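Local coordinates for ABC transporter, substrate binding protein (Agrobacterium tumefaciens, PDB 3C9H) that probably captures a solute in the periplasm and delivers it to an ABC importer, and also binds magnesium, at residues K85-M96 against M261-A272; A121-A131 against P325-M333. One frame throughout, in Å; residues are numbered along the deposited sequence.

Contact 1 (K85-M96 against M261-A272); sequences KKTADFAFSSAM and MSRIGLVPEAAA. With CIT (citric acid), chain D.
Strand 90-93 runs antiparallel to the strand that begins at Ile264, their axes 157° apart and 4.8 Å at closest approach. Ala91 with Leu266 and Ser93 with Ile264 are hydrogen-bonded pairs, and Phe92 with Gly265 is the non-hydrogen-bonded pair between them. Ala91 N donates to Leu266 O at 2.9 Å; beyond the strands, Thr87 N donates to Ala270 O in the type I turn 268-271.

Phe90 CZ comes to 3.7 Å from Gly265 CA. With CG anti to the backbone N (chi1 -172°), the Phe92 ring lies back across the partner strand, its CZ 3.4 Å from Arg263 CB. Past it the extended Arg263 chain carries NH1 to 2.8 Å from citrate O1, which Ser94 OG also grips at 2.8 Å; Ser94 CB lies over one guanidinium face. A salt bridge to Glu135 holds Arg263 from its NE side. Met96 CB packs on Ile264 CD1 (3.7 Å).

The pair thus ends at a ligand-holding pocket, consistent with a periplasmic solute-binding protein. Strand 35-40 pairs with strand 90-93 in parallel, Ala91 rests on helix 70-82, Ile264 and Leu266 meet helix 96-104, and Phe92 stacks edge-to-face with Phe284 of helix 274-285.

Contact 2 (A121-A131 against P325-M333); sequences AWANWRNTAYA and PVPVSPGLM
One good hydrogen bond joins Trp122 to the loop after strand 323-325: Val328 N donates to Trp122 O over 2.9 Å, with an angle of 159° at the hydrogen. Ser329 N turns toward the same oxygen, but at 3.5 Å that second bond is weak, so the grip on this carbonyl is uneven.

Apolar packing centres on Val328, whose two methyls part toward different residues. CG1, anti to the backbone N (chi1 -168°), reaches Trp125 CB at 3.7 Å; CG2 meets Ala131 CB at 3.7 Å on the returning strand 129-131. The isopropyl group thus lies against the short hairpin, touching both arms; a classic beta bulge places Thr128 and Ala129 opposite Trp125. Behind it, Trp125 and Ala129 touch Ser103 of helix 96-104, and Trp122 and Ala131 touch Ser262 of strand 258-268.

Across the contact, the Trp125 indole meets backbone atoms. Ser329 O lies near the ring plane at its edge, 3.5 Å from CD1, while Gly331 CA, in the type I turn 328-331, packs 3.5 Å from NE1, an approach that goes with the lack of a side chain there. Within its own segment, Arg126 CG lies over the centre of one ring face.

With one well-formed and one weak backbone hydrogen bond, and otherwise dispersion and backbone-to-ring contacts, the chemistry implies that shape fit and the turn, with no salt bridge across the segments, hold this loop on the hairpin.

Strand 258-268 connects the two contacts, whose centres lie 14 Å apart. It pairs with strand 90-93 in contact 1 and with strand 129-131 of contact 2, where Gly265 N to Tyr130 O at 2.9 Å is a probable hydrogen bond. Side chains pack across as well: Met96 CE is 3.3 Å from the backbone Val326 O, and Ser262 OG is 3.5 Å from Trp122 CH2. Only contact 1 reaches the ligand region. The Ser94 side chain is about 3 Å from that of Ser41, a magnesium ligand with Asp43, and the Arg263 side chain is about 6 Å from the ion. Citrate, probably from the crystallisation liquor, may mark the solute pocket; contact 2 lies away from it.

Contact 1 (K85-M96 against M261-A272)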
loop_
_atom_site.group_PDB
_atom_site.type_symbol
_atom_site.label_atom_id
_atom_site.label_comp_id
_atom_site.label_asym_id
_atom_site.label_seq_id
_atom_site.Cartn_x
_atom_site.Cartn_y
_atom_site.Cartn_z
ATOM N N LYS A 85 -15.081 18.954 -13.556
ATOM C CA LYS A 85 -13.712 19.445 -13.652
ATOM C C LYS A 85 -12.778 18.356 -14.157
ATOM O O LYS A 85 -13.123 17.176 -14.193
ATOM C CB LYS A 85 -13.217 19.899 -12.282
ATOM C CG LYS A 85 -13.933 21.093 -11.707
ATOM C CD LYS A 85 -13.353 21.458 -10.342
ATOM C CE LYS A 85 -13.828 20.517 -9.210
ATOM N NZ LYS A 85 -12.968 20.557 -7.977
ATOM N N LYS A 86 -11.570 18.750 -14.519
ATOM C CA LYS A 86 -10.545 17.768 -14.774
ATOM C C LYS A 86 -9.933 17.254 -13.454
ATOM O O LYS A 86 -10.105 17.832 -12.372
ATOM C CB LYS A 86 -9.525 18.301 -15.802
ATOM C CG LYS A 86 -10.167 18.493 -17.245
ATOM C CD LYS A 86 -10.592 17.147 -17.896
ATOM C CE LYS A 86 -11.670 17.239 -18.968
ATOM N NZ LYS A 86 -12.463 15.943 -19.041
ATOM N N THR A 87 -9.256 16.123 -13.544
ATOM C CA THR A 87 -8.671 15.489 -12.373
ATOM C C THR A 87 -7.273 14.993 -12.760
ATOM O O THR A 87 -6.753 15.357 -13.809
ATOM C CB THR A 87 -9.636 14.382 -11.800
ATOM O OG1 THR A 87 -9.243 13.998 -10.478
ATOM C CG2 THR A 87 -9.707 13.122 -12.679
ATOM N N ALA A 88 -6.670 14.174 -11.914
ATOM C CA ALA A 88 -5.326 13.633 -12.166
ATOM C C ALA A 88 -5.279 12.855 -13.481
ATOM O O ALA A 88 -6.296 12.327 -13.962
ATOM C CB ALA A 88 -4.903 12.715 -11.010
ATOM N N ASP A 89 -4.079 12.760 -14.038
ATOM C CA ASP A 89 -3.844 11.980 -15.232
ATOM C C ASP A 89 -3.534 10.503 -14.904
ATOM O O ASP A 89 -3.669 9.630 -15.777
ATOM C CB ASP A 89 -2.687 12.605 -15.998
ATOM C CG ASP A 89 -2.941 14.076 -16.334
ATOM O OD1 ASP A 89 -4.079 14.382 -16.708
ATOM O OD2 ASP A 89 -2.035 14.922 -16.206
ATOM N N PHE A 90 -3.075 10.264 -13.670
ATOM C CA PHE A 90 -2.714 8.942 -13.138
ATOM C C PHE A 90 -3.022 8.884 -11.643
ATOM O O PHE A 90 -2.660 9.804 -10.886
ATOM C CB PHE A 90 -1.227 8.640 -13.395
ATOM C CG PHE A 90 -0.829 7.209 -13.112
ATOM C CD1 PHE A 90 -1.387 6.150 -13.807
ATOM C CD2 PHE A 90 0.108 6.926 -12.156
ATOM C CE1 PHE A 90 -1.005 4.832 -13.510
ATOM C CE2 PHE A 90 0.497 5.617 -11.870
ATOM C CZ PHE A 90 -0.074 4.574 -12.556
ATOM N N ALA A 91 -3.723 7.822 -11.227
ATOM C CA ALA A 91 -4.041 7.566 -9.848
ATOM C C ALA A 91 -3.345 6.287 -9.469
ATOM O O ALA A 91 -3.506 5.258 -10.139
ATOM C CB ALA A 91 -5.559 7.430 -9.639
ATOM N N PHE A 92 -2.587 6.326 -8.395
ATOM C CA PHE A 92 -1.771 5.184 -7.964
ATOM C C PHE A 92 -1.953 4.969 -6.465
ATOM O O PHE A 92 -1.535 5.818 -5.649
ATOM C CB PHE A 92 -0.317 5.479 -8.332
ATOM C CG PHE A 92 0.637 4.306 -8.115
ATOM C CD1 PHE A 92 0.402 3.093 -8.707
ATOM C CD2 PHE A 92 1.810 4.474 -7.379
ATOM C CE1 PHE A 92 1.267 2.031 -8.536
ATOM C CE2 PHE A 92 2.690 3.412 -7.220
ATOM C CZ PHE A 92 2.396 2.190 -7.806
ATOM N N SER A 93 -2.578 3.845 -6.090
ATOM C CA SER A 93 -3.055 3.636 -4.732
ATOM C C SER A 93 -2.947 2.197 -4.273
ATOM O O SER A 93 -3.216 1.257 -5.038
ATOM C CB SER A 93 -4.517 4.059 -4.652
ATOM O OG SER A 93 -5.048 3.844 -3.365
ATOM N N SER A 94 -2.583 2.058 -3.006
ATOM C CA SER A 94 -2.521 0.799 -2.321
ATOM C C SER A 94 -3.902 0.379 -1.799
ATOM O O SER A 94 -4.058 -0.754 -1.329
ATOM C CB SER A 94 -1.514 0.855 -1.187
ATOM O OG SER A 94 -1.758 1.970 -0.361
ATOM N N ALA A 95 -4.888 1.277 -1.875
ATOM C CA ALA A 95 -6.256 0.925 -1.496
ATOM C C ALA A 95 -6.963 0.249 -2.702
ATOM O O ALA A 95 -7.720 0.864 -3.453
ATOM C CB ALA A 95 -7.028 2.106 -0.925
ATOM N N MET A 96 -6.703 -1.049 -2.851
ATOM C CA MET A 96 -7.016 -1.790 -4.066
ATOM C C MET A 96 -8.512 -1.718 -4.331
ATOM O O MET A 96 -8.957 -1.536 -5.459
ATOM C CB MET A 96 -6.612 -3.256 -3.935
ATOM C CG MET A 96 -5.118 -3.567 -3.660
ATOM S SD MET A 96 -4.712 -5.325 -3.521
ATOM C CE MET A 96 -5.008 -5.855 -5.201
ATOM N N MET A 261 -0.609 -6.919 -0.663
ATOM C CA MET A 261 -1.367 -6.001 -1.505
ATOM C C MET A 261 -0.550 -5.669 -2.716
ATOM O O MET A 261 0.649 -5.943 -2.774
ATOM C CB MET A 261 -1.761 -4.716 -0.757
ATOM C CG MET A 261 -0.633 -3.718 -0.483
ATOM S SD MET A 261 -0.028 -2.599 -1.811
ATOM C CE MET A 261 -1.586 -2.229 -2.535
ATOM N N SER A 262 -1.213 -5.039 -3.673
ATOM C CA SER A 262 -0.557 -4.619 -4.897
ATOM C C SER A 262 -1.042 -3.218 -5.183
ATOM O O SER A 262 -2.246 -3.001 -5.199
ATOM C CB SER A 262 -0.979 -5.527 -6.046
ATOM O OG SER A 262 -0.548 -6.870 -5.873
ATOM N N ARG A 263 -0.135 -2.262 -5.412
ATOM C CA ARG A 263 -0.547 -0.908 -5.775
ATOM C C ARG A 263 -1.228 -0.950 -7.152
ATOM O O ARG A 263 -0.733 -1.589 -8.096
ATOM C CB ARG A 263 0.661 0.036 -5.819
ATOM C CG ARG A 263 1.241 0.292 -4.460
ATOM C CD ARG A 263 2.484 1.138 -4.490
ATOM N NE ARG A 263 3.124 0.947 -3.205
ATOM C CZ ARG A 263 2.884 1.662 -2.119
ATOM N NH1 ARG A 263 2.122 2.750 -2.147
ATOM N NH2 ARG A 263 3.470 1.295 -0.994
ATOM N N ILE A 264 -2.356 -0.277 -7.261
ATOM C CA ILE A 264 -3.148 -0.266 -8.489
ATOM C C ILE A 264 -3.073 1.091 -9.163
ATOM O O ILE A 264 -3.303 2.131 -8.530
ATOM C CB ILE A 264 -4.623 -0.648 -8.196
ATOM C CG1 ILE A 264 -4.749 -2.135 -7.823
ATOM C CG2 ILE A 264 -5.555 -0.330 -9.404
ATOM C CD1 ILE A 264 -6.231 -2.518 -7.547
ATOM N N GLY A 265 -2.693 1.070 -10.436
ATOM C CA GLY A 265 -2.651 2.237 -11.266
ATOM C C GLY A 265 -3.773 2.252 -12.284
ATOM O O GLY A 265 -4.135 1.234 -12.845
ATOM N N LEU A 266 -4.304 3.443 -12.513
ATOM C CA LEU A 266 -5.352 3.684 -13.534
ATOM C C LEU A 266 -5.296 5.148 -13.981
ATOM O O LEU A 266 -4.739 5.976 -13.284
ATOM C CB LEU A 266 -6.738 3.333 -12.993
ATOM C CG LEU A 266 -7.278 4.119 -11.785
ATOM C CD1 LEU A 266 -7.852 5.468 -12.235
ATOM C CD2 LEU A 266 -8.355 3.295 -10.975
ATOM N N VAL A 267 -5.847 5.419 -15.166
ATOM C CA VAL A 267 -5.979 6.746 -15.726
ATOM C C VAL A 267 -7.429 7.143 -15.549
ATOM O O VAL A 267 -8.311 6.457 -16.064
ATOM C CB VAL A 267 -5.646 6.756 -17.239
ATOM C CG1 VAL A 267 -5.991 8.117 -17.862
ATOM C CG2 VAL A 267 -4.180 6.373 -17.456
ATOM N N PRO A 268 -7.680 8.207 -14.778
ATOM C CA PRO A 268 -9.021 8.713 -14.592
ATOM C C PRO A 268 -9.708 9.133 -15.918
ATOM O O PRO A 268 -9.076 9.652 -16.836
ATOM C CB PRO A 268 -8.813 9.925 -13.658
ATOM C CG PRO A 268 -7.531 9.590 -12.894
ATOM C CD PRO A 268 -6.692 8.970 -13.986
ATOM N N GLU A 269 -11.004 8.871 -15.997
ATOM C CA GLU A 269 -11.851 9.322 -17.091
ATOM C C GLU A 269 -11.724 10.830 -17.359
ATOM O O GLU A 269 -11.720 11.255 -18.526
ATOM C CB GLU A 269 -13.300 8.972 -16.762
ATOM C CG GLU A 269 -14.266 9.200 -17.891
ATOM C CD GLU A 269 -14.855 10.595 -17.911
ATOM O OE1 GLU A 269 -14.699 11.339 -16.907
ATOM O OE2 GLU A 269 -15.504 10.950 -18.931
ATOM N N ALA A 270 -11.598 11.624 -16.287
ATOM C CA ALA A 270 -11.553 13.100 -16.375
ATOM C C ALA A 270 -10.136 13.679 -16.371
ATOM O O ALA A 270 -9.932 14.875 -16.119
ATOM C CB ALA A 270 -12.343 13.698 -15.257
ATOM N N ALA A 271 -9.157 12.840 -16.658
ATOM C CA ALA A 271 -7.781 13.280 -16.837
ATOM C C ALA A 271 -7.729 14.440 -17.818
ATOM O O ALA A 271 -8.394 14.399 -18.854
ATOM C CB ALA A 271 -6.931 12.130 -17.357
ATOM N N ALA A 272 -6.935 15.462 -17.486
ATOM C CA ALA A 272 -6.700 16.550 -18.413
ATOM C C ALA A 272 -5.770 16.076 -19.522
ATOM O O ALA A 272 -5.883 16.495 -20.669
ATOM C CB ALA A 272 -6.121 17.748 -17.678
HETATM C C1 CIT D . 0.734 3.907 1.162
HETATM O O1 CIT D . 0.548 3.429 0.008
HETATM O O2 CIT D . 1.842 4.393 1.472
HETATM C C2 CIT D . -0.359 3.860 2.197
HETATM C C3 CIT D . -0.410 5.102 3.106
HETATM O O7 CIT D . -0.374 6.315 2.293
HETATM C C4 CIT D . -1.694 5.122 3.928
HETATM C C5 CIT D . -2.926 5.266 3.092
HETATM O O3 CIT D . -3.944 4.528 3.288
HETATM O O4 CIT D . -2.911 6.179 2.252
HETATM C C6 CIT D . 0.772 5.149 4.089
HETATM O O5 CIT D . 1.593 6.105 4.107
HETATM O O6 CIT D . 0.961 4.226 4.890
HETATM O O HOH W 1 0.374 3.798 -4.230
#

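Contact 2 (A121-A131 against P325-M333)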
loop_
_atom_site.group_PDB
_atom_site.type_symbol
_atom_site.label_atom_id
_atom_site.label_comp_id
_atom_site.label_asym_id
_atom_site.label_seq_id
_atom_site.Cartn_x
_atom_site.Cartn_y
_atom_site.Cartn_z
ATOM N N ALA A 121 -2.733 -12.021 -15.461
ATOM C CA ALA A 121 -4.184 -11.900 -15.559
ATOM C C ALA A 121 -4.830 -11.450 -14.245
ATOM O O ALA A 121 -5.769 -10.636 -14.236
ATOM C CB ALA A 121 -4.791 -13.244 -16.059
ATOM N N TRP A 122 -4.331 -11.969 -13.138
ATOM C CA TRP A 122 -4.805 -11.552 -11.821
ATOM C C TRP A 122 -4.621 -10.043 -11.575
ATOM O O TRP A 122 -5.320 -9.458 -10.763
ATOM C CB TRP A 122 -4.078 -12.331 -10.719
ATOM C CG TRP A 122 -2.625 -12.019 -10.529
ATOM C CD1 TRP A 122 -1.571 -12.708 -11.047
ATOM C CD2 TRP A 122 -2.057 -10.974 -9.716
ATOM N NE1 TRP A 122 -0.391 -12.144 -10.645
ATOM C CE2 TRP A 122 -0.663 -11.075 -9.826
ATOM C CE3 TRP A 122 -2.599 -9.955 -8.924
ATOM C CZ2 TRP A 122 0.199 -10.221 -9.161
ATOM C CZ3 TRP A 122 -1.745 -9.071 -8.307
ATOM C CH2 TRP A 122 -0.362 -9.222 -8.405
ATOM N N ALA A 123 -3.659 -9.452 -12.265
ATOM C CA ALA A 123 -3.204 -8.088 -12.032
ATOM C C ALA A 123 -3.793 -7.093 -13.040
ATOM O O ALA A 123 -3.361 -5.940 -13.111
ATOM C CB ALA A 123 -1.662 -8.038 -12.034
ATOM N N ASN A 124 -4.806 -7.521 -13.792
ATOM C CA ASN A 124 -5.425 -6.674 -14.802
ATOM C C ASN A 124 -6.951 -6.783 -14.761
ATOM O O ASN A 124 -7.502 -7.849 -15.056
ATOM C CB ASN A 124 -4.907 -7.109 -16.171
ATOM C CG ASN A 124 -5.476 -6.296 -17.303
ATOM O OD1 ASN A 124 -6.359 -5.470 -17.108
ATOM N ND2 ASN A 124 -4.965 -6.528 -18.500
ATOM N N TRP A 125 -7.624 -5.698 -14.386
ATOM C CA TRP A 125 -9.077 -5.571 -14.542
ATOM C C TRP A 125 -9.390 -4.735 -15.796
ATOM O O TRP A 125 -9.181 -3.530 -15.810
ATOM C CB TRP A 125 -9.735 -4.921 -13.315
ATOM C CG TRP A 125 -11.255 -4.969 -13.358
ATOM C CD1 TRP A 125 -12.044 -6.057 -13.111
ATOM C CD2 TRP A 125 -12.164 -3.889 -13.689
ATOM N NE1 TRP A 125 -13.371 -5.728 -13.263
ATOM C CE2 TRP A 125 -13.471 -4.411 -13.622
ATOM C CE3 TRP A 125 -11.993 -2.550 -14.072
ATOM C CZ2 TRP A 125 -14.615 -3.626 -13.891
ATOM C CZ3 TRP A 125 -13.134 -1.766 -14.336
ATOM C CH2 TRP A 125 -14.417 -2.304 -14.244
ATOM N N ARG A 126 -9.833 -5.414 -16.853
ATOM C CA ARG A 126 -10.340 -4.779 -18.078
ATOM C C ARG A 126 -9.442 -3.765 -18.740
ATOM O O ARG A 126 -9.935 -2.788 -19.304
ATOM C CB ARG A 126 -11.672 -4.105 -17.787
ATOM C CG ARG A 126 -12.700 -5.063 -17.278
ATOM C CD ARG A 126 -14.045 -4.431 -17.357
ATOM N NE ARG A 126 -15.083 -5.374 -16.984
ATOM C CZ ARG A 126 -16.311 -5.033 -16.587
ATOM N NH1 ARG A 126 -16.681 -3.752 -16.474
ATOM N NH2 ARG A 126 -17.166 -5.992 -16.269
ATOM N N ASN A 127 -8.134 -4.021 -18.713
ATOM C CA ASN A 127 -7.127 -3.117 -19.301
ATOM C C ASN A 127 -7.245 -1.686 -18.744
ATOM O O ASN A 127 -6.760 -0.728 -19.348
ATOM C CB ASN A 127 -7.242 -3.123 -20.833
ATOM C CG ASN A 127 -6.399 -4.211 -21.504
ATOM O OD1 ASN A 127 -6.073 -4.089 -22.688
ATOM N ND2 ASN A 127 -6.056 -5.257 -20.778
ATOM N N THR A 128 -7.823 -1.585 -17.552
ATOM C CA THR A 128 -8.208 -0.312 -16.949
ATOM C C THR A 128 -7.479 -0.040 -15.626
ATOM O O THR A 128 -6.843 1.003 -15.482
ATOM C CB THR A 128 -9.748 -0.251 -16.736
ATOM O OG1 THR A 128 -10.394 -0.372 -18.007
ATOM C CG2 THR A 128 -10.169 1.104 -16.119
ATOM N N ALA A 129 -7.618 -0.969 -14.671
ATOM C CA ALA A 129 -6.897 -0.992 -13.399
ATOM C C ALA A 129 -5.851 -2.111 -13.398
ATOM O O ALA A 129 -6.170 -3.303 -13.654
ATOM C CB ALA A 129 -7.873 -1.224 -12.257
ATOM N N TYR A 130 -4.607 -1.733 -13.139
ATOM C CA TYR A 130 -3.488 -2.655 -13.139
ATOM C C TYR A 130 -2.794 -2.694 -11.790
ATOM O O TYR A 130 -2.386 -1.649 -11.258
ATOM C CB TYR A 130 -2.461 -2.216 -14.179
ATOM C CG TYR A 130 -2.944 -2.209 -15.617
ATOM C CD1 TYR A 130 -2.765 -3.318 -16.411
ATOM C CD2 TYR A 130 -3.533 -1.072 -16.197
ATOM C CE1 TYR A 130 -3.179 -3.339 -17.753
ATOM C CE2 TYR A 130 -3.955 -1.084 -17.537
ATOM C CZ TYR A 130 -3.767 -2.222 -18.303
ATOM O OH TYR A 130 -4.139 -2.267 -19.608
ATOM N N ALA A 131 -2.611 -3.892 -11.267
ATOM C CA ALA A 131 -1.819 -4.121 -10.068
ATOM C C ALA A 131 -0.368 -4.086 -10.475
ATOM O O ALA A 131 0.040 -4.823 -11.390
ATOM C CB ALA A 131 -2.133 -5.501 -9.459
ATOM N N PRO A 325 -2.315 -12.919 -1.202
ATOM C CA PRO A 325 -2.516 -11.761 -2.090
ATOM C C PRO A 325 -3.966 -11.559 -2.463
ATOM O O PRO A 325 -4.791 -12.442 -2.239
ATOM C CB PRO A 325 -1.691 -12.093 -3.335
ATOM C CG PRO A 325 -1.531 -13.598 -3.318
ATOM C CD PRO A 325 -1.743 -14.080 -1.912
ATOM N N VAL A 326 -4.248 -10.389 -3.046
ATOM C CA VAL A 326 -5.599 -9.977 -3.427
ATOM C C VAL A 326 -5.656 -9.846 -4.975
ATOM O O VAL A 326 -4.868 -9.099 -5.569
ATOM C CB VAL A 326 -5.961 -8.614 -2.763
ATOM C CG1 VAL A 326 -7.431 -8.320 -2.907
ATOM C CG2 VAL A 326 -5.535 -8.588 -1.262
ATOM N N PRO A 327 -6.565 -10.593 -5.632
ATOM C CA PRO A 327 -6.714 -10.505 -7.096
ATOM C C PRO A 327 -7.574 -9.305 -7.536
ATOM O O PRO A 327 -8.478 -8.888 -6.798
ATOM C CB PRO A 327 -7.397 -11.824 -7.457
ATOM C CG PRO A 327 -8.215 -12.180 -6.218
ATOM C CD PRO A 327 -7.500 -11.567 -5.029
ATOM N N VAL A 328 -7.290 -8.764 -8.723
ATOM C CA VAL A 328 -7.993 -7.575 -9.264
ATOM C C VAL A 328 -9.055 -7.943 -10.324
ATOM O O VAL A 328 -10.108 -7.299 -10.432
ATOM C CB VAL A 328 -6.989 -6.613 -9.945
ATOM C CG1 VAL A 328 -7.633 -5.280 -10.246
ATOM C CG2 VAL A 328 -5.742 -6.419 -9.083
ATOM N N SER A 329 -8.746 -8.980 -11.108
ATOM C CA SER A 329 -9.504 -9.357 -12.307
ATOM C C SER A 329 -10.987 -9.724 -12.098
ATOM O O SER A 329 -11.789 -9.556 -13.032
ATOM C CB SER A 329 -8.782 -10.504 -13.025
ATOM O OG SER A 329 -8.547 -11.602 -12.147
ATOM N N PRO A 330 -11.364 -10.242 -10.904
ATOM C CA PRO A 330 -12.802 -10.478 -10.686
ATOM C C PRO A 330 -13.570 -9.174 -10.462
ATOM O O PRO A 330 -14.785 -9.138 -10.631
ATOM C CB PRO A 330 -12.847 -11.359 -9.417
ATOM C CG PRO A 330 -11.416 -11.743 -9.122
ATOM C CD PRO A 330 -10.575 -10.651 -9.727
ATOM N N GLY A 331 -12.865 -8.116 -10.072
ATOM C CA GLY A 331 -13.494 -6.816 -9.931
ATOM C C GLY A 331 -14.059 -6.631 -8.541
ATOM O O GLY A 331 -13.546 -7.181 -7.553
ATOM N N LEU A 332 -15.131 -5.855 -8.472
ATOM C CA LEU A 332 -15.547 -5.243 -7.208
ATOM C C LEU A 332 -16.077 -6.284 -6.205
ATOM O O LEU A 332 -15.992 -6.088 -4.984
ATOM C CB LEU A 332 -16.563 -4.116 -7.492
ATOM C CG LEU A 332 -16.655 -2.917 -6.537
ATOM C CD1 LEU A 332 -15.295 -2.510 -5.940
ATOM C CD2 LEU A 332 -17.332 -1.768 -7.271
ATOM N N MET A 333 -16.599 -7.393 -6.736
ATOM C CA MET A 333 -17.093 -8.530 -5.931
ATOM C C MET A 333 -16.097 -9.107 -4.911
ATOM O O MET A 333 -16.517 -9.660 -3.894
ATOM C CB MET A 333 -17.545 -9.669 -6.850
ATOM C CG MET A 333 -16.435 -10.230 -7.748
ATOM S SD MET A 333 -17.041 -11.600 -8.749
ATOM C CE MET A 333 -16.052 -11.443 -10.249
#